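Local coordinates for protein urocanate hydratase (Paenibacillus sp. Soil724D2, PDB 7NED) that binds urocanate beside an NAD+ cofactor and probably hydrates thiourocanate in bacterial ergothioneine breakdown, at residues L343-V354 with P397-R408. Residues are numbered along the deposited sequence; the frame is centred on the assembly and turned at random.
Sequences LFARAIGPFRWV and PARIGWFGHGDR. With URO ((2E)-3-(1H-imidazol-4-yl)acrylic acid), chain B.
The indole of Trp-402 lies against the backbone at Gly-349 and Pro-350: Pro-350 CA sits over the five-membered ring, 3.6 Å from its centroid, and Gly-349 CA over the six-membered one. Phe-344 meets that six-membered ring rim to rim, its CE1 3.7 Å from Trp-402 CZ3. Cutting Trp-402 back to an alanine would probably open a gap against Pro-350 and leave the Phe-344 rim without its aromatic neighbour. One face of Phe-351 carries the extended chain of Arg-408, whose CG makes a CH-pi contact, while Phe-403 CD2 comes to the ring's edge. Beyond the ring, Arg-408 NE donates a hydrogen bond to Phe-403 O (3.0 Å), and Gly-349 N reaches the same oxygen from the opposite face of its plane; Asp-436 pairs with the guanidinium. With CG between its backbone N and carbonyl carbon (chi1 45°), Trp-353 lays its ring over Arg-399 O. Trp-353 and Arg-399 exchange both backbone hydrogen bonds (3.0 Å from Trp-353 N to Arg-399 O), joining antiparallel strands 351-354 and 398-400 at the margin of a mixed sheet. From this scaffold Arg-352 donates hydrogen bonds from NH1 to OAB (2.9 Å) and from NH2 to OAA (2.6 Å) of the urocanate carboxylate, the bidentate arginine-carboxylate pairing of this substrate pocket.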
loop_
_atom_site.group_PDB
_atom_site.type_symbol
_atom_site.label_atom_id
_atom_site.label_comp_id
_atom_site.label_asym_id
_atom_site.label_seq_id
_atom_site.Cartn_x
_atom_site.Cartn_y
_atom_site.Cartn_z
ATOM N N LEU A 343 2.335 -24.966 -3.915
ATOM C CA LEU A 343 3.140 -24.656 -2.740
ATOM C C LEU A 343 2.656 -23.366 -2.073
ATOM O O LEU A 343 2.449 -23.306 -0.852
ATOM C CB LEU A 343 4.596 -24.521 -3.170
ATOM C CG LEU A 343 5.221 -25.804 -3.773
ATOM C CD1 LEU A 343 6.624 -25.534 -4.237
ATOM C CD2 LEU A 343 5.199 -26.913 -2.719
ATOM N N PHE A 344 2.504 -22.305 -2.861
ATOM C CA PHE A 344 2.032 -21.047 -2.305
ATOM C C PHE A 344 0.713 -21.228 -1.561
ATOM O O PHE A 344 0.472 -20.562 -0.546
ATOM C CB PHE A 344 1.867 -20.006 -3.423
ATOM C CG PHE A 344 3.152 -19.693 -4.161
ATOM C CD1 PHE A 344 4.367 -19.692 -3.500
ATOM C CD2 PHE A 344 3.133 -19.378 -5.511
ATOM C CE1 PHE A 344 5.547 -19.378 -4.175
ATOM C CE2 PHE A 344 4.309 -19.054 -6.187
ATOM C CZ PHE A 344 5.518 -19.081 -5.509
ATOM N N ALA A 345 -0.137 -22.141 -2.032
ATOM C CA ALA A 345 -1.444 -22.333 -1.427
ATOM C C ALA A 345 -1.347 -22.861 -0.003
ATOM O O ALA A 345 -2.295 -22.686 0.776
ATOM C CB ALA A 345 -2.285 -23.259 -2.297
ATOM N N ARG A 346 -0.213 -23.435 0.379
ATOM C CA ARG A 346 0.038 -23.824 1.761
ATOM C C ARG A 346 1.052 -22.917 2.418
ATOM O O ARG A 346 1.579 -23.251 3.492
ATOM C CB ARG A 346 0.512 -25.286 1.842
ATOM C CG ARG A 346 -0.464 -26.309 1.294
ATOM C CD ARG A 346 -0.052 -27.771 1.640
ATOM N NE ARG A 346 -1.011 -28.713 1.039
ATOM C CZ ARG A 346 -2.023 -29.295 1.685
ATOM N NH1 ARG A 346 -2.210 -29.091 2.982
ATOM N NH2 ARG A 346 -2.845 -30.108 1.029
ATOM N N ALA A 347 1.359 -21.788 1.777
ATOM C CA ALA A 347 2.356 -20.833 2.259
ATOM C C ALA A 347 3.728 -21.483 2.382
ATOM O O ALA A 347 4.550 -21.060 3.194
ATOM C CB ALA A 347 1.939 -20.192 3.593
ATOM N N ILE A 348 3.984 -22.523 1.588
ATOM C CA ILE A 348 5.366 -22.969 1.411
ATOM C C ILE A 348 6.067 -21.966 0.507
ATOM O O ILE A 348 5.579 -21.642 -0.588
ATOM C CB ILE A 348 5.404 -24.389 0.829
ATOM C CG1 ILE A 348 4.614 -25.345 1.732
ATOM C CG2 ILE A 348 6.877 -24.867 0.683
ATOM C CD1 ILE A 348 4.137 -26.636 1.054
ATOM N N GLY A 349 7.191 -21.427 0.962
ATOM C CA GLY A 349 7.788 -20.350 0.212
ATOM C C GLY A 349 9.247 -20.129 0.511
ATOM O O GLY A 349 9.841 -20.842 1.317
ATOM N N PRO A 350 9.846 -19.108 -0.130
ATOM C CA PRO A 350 11.320 -18.959 -0.171
ATOM C C PRO A 350 11.944 -18.405 1.102
ATOM O O PRO A 350 12.615 -17.370 1.111
ATOM C CB PRO A 350 11.523 -18.038 -1.383
ATOM C CG PRO A 350 10.199 -17.294 -1.533
ATOM C CD PRO A 350 9.188 -18.341 -1.204
ATOM N N PHE A 351 11.816 -19.175 2.179
ATOM C CA PHE A 351 12.361 -18.783 3.471
ATOM C C PHE A 351 13.884 -18.914 3.443
ATOM O O PHE A 351 14.426 -19.777 2.759
ATOM C CB PHE A 351 11.657 -19.637 4.538
ATOM C CG PHE A 351 12.000 -19.289 5.945
ATOM C CD1 PHE A 351 11.519 -18.052 6.437
ATOM C CD2 PHE A 351 12.270 -20.274 6.867
ATOM C CE1 PHE A 351 11.680 -17.677 7.753
ATOM C CE2 PHE A 351 12.377 -19.939 8.221
ATOM C CZ PHE A 351 12.069 -18.629 8.674
ATOM N N ARG A 352 14.579 -18.004 4.105
ATOM C CA ARG A 352 16.039 -17.976 4.009
ATOM C C ARG A 352 16.600 -17.465 5.325
ATOM O O ARG A 352 15.902 -16.828 6.113
ATOM C CB ARG A 352 16.486 -17.090 2.837
ATOM C CG ARG A 352 15.936 -15.638 2.999
ATOM C CD ARG A 352 16.111 -14.771 1.757
ATOM N NE ARG A 352 15.468 -15.310 0.547
ATOM C CZ ARG A 352 15.491 -14.692 -0.633
ATOM N NH1 ARG A 352 16.081 -13.500 -0.754
ATOM N NH2 ARG A 352 14.954 -15.267 -1.704
ATOM N N TRP A 353 17.881 -17.723 5.560
ATOM C CA TRP A 353 18.499 -17.245 6.784
ATOM C C TRP A 353 19.962 -16.954 6.517
ATOM O O TRP A 353 20.549 -17.473 5.576
ATOM C CB TRP A 353 18.326 -18.250 7.929
ATOM C CG TRP A 353 18.606 -19.667 7.558
ATOM C CD1 TRP A 353 19.760 -20.359 7.799
ATOM C CD2 TRP A 353 17.703 -20.594 6.937
ATOM N NE1 TRP A 353 19.624 -21.648 7.375
ATOM C CE2 TRP A 353 18.386 -21.816 6.819
ATOM C CE3 TRP A 353 16.383 -20.499 6.456
ATOM C CZ2 TRP A 353 17.817 -22.943 6.234
ATOM C CZ3 TRP A 353 15.804 -21.631 5.872
ATOM C CH2 TRP A 353 16.520 -22.837 5.771
ATOM N N VAL A 354 20.531 -16.066 7.320
ATOM C CA VAL A 354 21.888 -15.577 7.106
ATOM C C VAL A 354 22.675 -15.699 8.397
ATOM O O VAL A 354 22.204 -15.264 9.452
ATOM C CB VAL A 354 21.875 -14.121 6.623
ATOM C CG1 VAL A 354 23.312 -13.547 6.509
ATOM C CG2 VAL A 354 21.156 -14.045 5.265
ATOM N N PRO A 397 27.606 -16.242 4.721
ATOM C CA PRO A 397 26.995 -17.568 4.540
ATOM C C PRO A 397 25.495 -17.490 4.758
ATOM O O PRO A 397 25.036 -16.869 5.717
ATOM C CB PRO A 397 27.679 -18.425 5.612
ATOM C CG PRO A 397 29.028 -17.713 5.837
ATOM C CD PRO A 397 28.708 -16.255 5.712
ATOM N N ALA A 398 24.731 -18.125 3.864
ATOM C CA ALA A 398 23.272 -18.064 3.928
ATOM C C ALA A 398 22.705 -19.351 3.342
ATOM O O ALA A 398 23.397 -20.088 2.632
ATOM C CB ALA A 398 22.735 -16.842 3.167
ATOM N N ARG A 399 21.410 -19.573 3.580
ATOM C CA ARG A 399 20.744 -20.760 3.072
ATOM C C ARG A 399 19.330 -20.406 2.647
ATOM O O ARG A 399 18.654 -19.625 3.332
ATOM C CB ARG A 399 20.718 -21.880 4.132
ATOM C CG ARG A 399 20.008 -23.178 3.697
ATOM C CD ARG A 399 20.751 -23.919 2.546
ATOM N NE ARG A 399 22.024 -24.496 2.967
ATOM C CZ ARG A 399 23.196 -24.299 2.367
ATOM N NH1 ARG A 399 23.315 -23.506 1.293
ATOM N NH2 ARG A 399 24.271 -24.855 2.895
ATOM N N ILE A 400 18.916 -20.956 1.491
ATOM C CA ILE A 400 17.527 -20.926 1.035
ATOM C C ILE A 400 16.885 -22.255 1.398
ATOM O O ILE A 400 17.508 -23.328 1.260
ATOM C CB ILE A 400 17.424 -20.655 -0.476
ATOM C CG1 ILE A 400 15.951 -20.501 -0.905
ATOM C CG2 ILE A 400 18.078 -21.747 -1.253
ATOM C CD1 ILE A 400 15.309 -19.134 -0.338
ATOM N N GLY A 401 15.637 -22.206 1.881
ATOM C CA GLY A 401 14.992 -23.469 2.194
ATOM C C GLY A 401 13.495 -23.276 2.273
ATOM O O GLY A 401 13.004 -22.599 3.179
ATOM N N TRP A 402 12.762 -23.811 1.302
ATOM C CA TRP A 402 11.329 -23.553 1.224
ATOM C C TRP A 402 10.618 -24.343 2.304
ATOM O O TRP A 402 10.709 -25.578 2.355
ATOM C CB TRP A 402 10.783 -23.921 -0.155
ATOM C CG TRP A 402 11.104 -22.909 -1.187
ATOM C CD1 TRP A 402 12.321 -22.340 -1.425
ATOM C CD2 TRP A 402 10.195 -22.345 -2.143
ATOM N NE1 TRP A 402 12.225 -21.450 -2.472
ATOM C CE2 TRP A 402 10.925 -21.425 -2.919
ATOM C CE3 TRP A 402 8.831 -22.525 -2.409
ATOM C CZ2 TRP A 402 10.331 -20.657 -3.959
ATOM C CZ3 TRP A 402 8.235 -21.754 -3.424
ATOM C CH2 TRP A 402 8.992 -20.840 -4.191
ATOM N N PHE A 403 9.895 -23.622 3.155
ATOM C CA PHE A 403 9.172 -24.185 4.266
ATOM C C PHE A 403 7.776 -23.571 4.273
ATOM O O PHE A 403 7.583 -22.427 3.839
ATOM C CB PHE A 403 9.884 -23.882 5.601
ATOM C CG PHE A 403 11.019 -24.826 5.922
ATOM C CD1 PHE A 403 10.758 -26.128 6.292
ATOM C CD2 PHE A 403 12.337 -24.390 5.922
ATOM C CE1 PHE A 403 11.780 -27.017 6.636
ATOM C CE2 PHE A 403 13.368 -25.282 6.270
ATOM C CZ PHE A 403 13.072 -26.586 6.635
ATOM N N GLY A 404 6.806 -24.307 4.818
ATOM C CA GLY A 404 5.457 -23.804 4.941
ATOM C C GLY A 404 5.050 -23.444 6.363
ATOM O O GLY A 404 5.879 -23.212 7.258
ATOM N N HIS A 405 3.735 -23.417 6.580
ATOM C CA HIS A 405 3.189 -22.897 7.826
ATOM C C HIS A 405 3.555 -23.807 8.991
ATOM O O HIS A 405 3.333 -25.021 8.943
ATOM C CB HIS A 405 1.666 -22.770 7.717
ATOM C CG HIS A 405 1.029 -22.223 8.952
ATOM N ND1 HIS A 405 1.076 -20.885 9.283
ATOM C CD2 HIS A 405 0.366 -22.837 9.961
ATOM C CE1 HIS A 405 0.460 -20.696 10.435
ATOM N NE2 HIS A 405 0.008 -21.863 10.863
ATOM N N GLY A 406 4.073 -23.214 10.054
ATOM C CA GLY A 406 4.459 -23.939 11.239
ATOM C C GLY A 406 5.892 -24.423 11.142
ATOM O O GLY A 406 6.635 -24.333 12.118
ATOM N N ASP A 407 6.300 -24.909 9.973
ATOM C CA ASP A 407 7.696 -25.317 9.786
ATOM C C ASP A 407 8.647 -24.127 9.871
ATOM O O ASP A 407 9.711 -24.225 10.509
ATOM C CB ASP A 407 7.861 -26.033 8.447
ATOM C CG ASP A 407 7.330 -27.444 8.475
ATOM O OD1 ASP A 407 6.988 -27.933 9.568
ATOM O OD2 ASP A 407 7.234 -28.062 7.401
ATOM N N ARG A 408 8.292 -22.984 9.259
ATOM C CA ARG A 408 9.153 -21.811 9.404
ATOM C C ARG A 408 9.356 -21.502 10.872
ATOM O O ARG A 408 10.479 -21.240 11.324
ATOM C CB ARG A 408 8.575 -20.579 8.678
ATOM C CG ARG A 408 8.574 -20.725 7.196
ATOM C CD ARG A 408 8.229 -19.444 6.466
ATOM N NE ARG A 408 7.647 -19.771 5.165
ATOM C CZ ARG A 408 7.239 -18.860 4.299
ATOM N NH1 ARG A 408 7.377 -17.570 4.610
ATOM N NH2 ARG A 408 6.669 -19.220 3.154
HETATM O OAA URO B . 15.483 -13.882 -3.865
HETATM C CAI URO B . 15.631 -12.590 -3.930
HETATM O OAB URO B . 16.332 -11.989 -3.217
HETATM C CAC URO B . 14.856 -11.823 -4.921
HETATM C CAD URO B . 14.035 -12.445 -5.726
HETATM C CAJ URO B . 13.382 -11.553 -6.610
HETATM C CAF URO B . 12.702 -11.853 -7.753
HETATM N NAH URO B . 12.368 -10.713 -8.435
HETATM C CAE URO B . 12.840 -9.732 -7.699
HETATM N NAG URO B . 13.462 -10.186 -6.588
HETATM O O HOH W 1 2.242 -25.251 4.942
#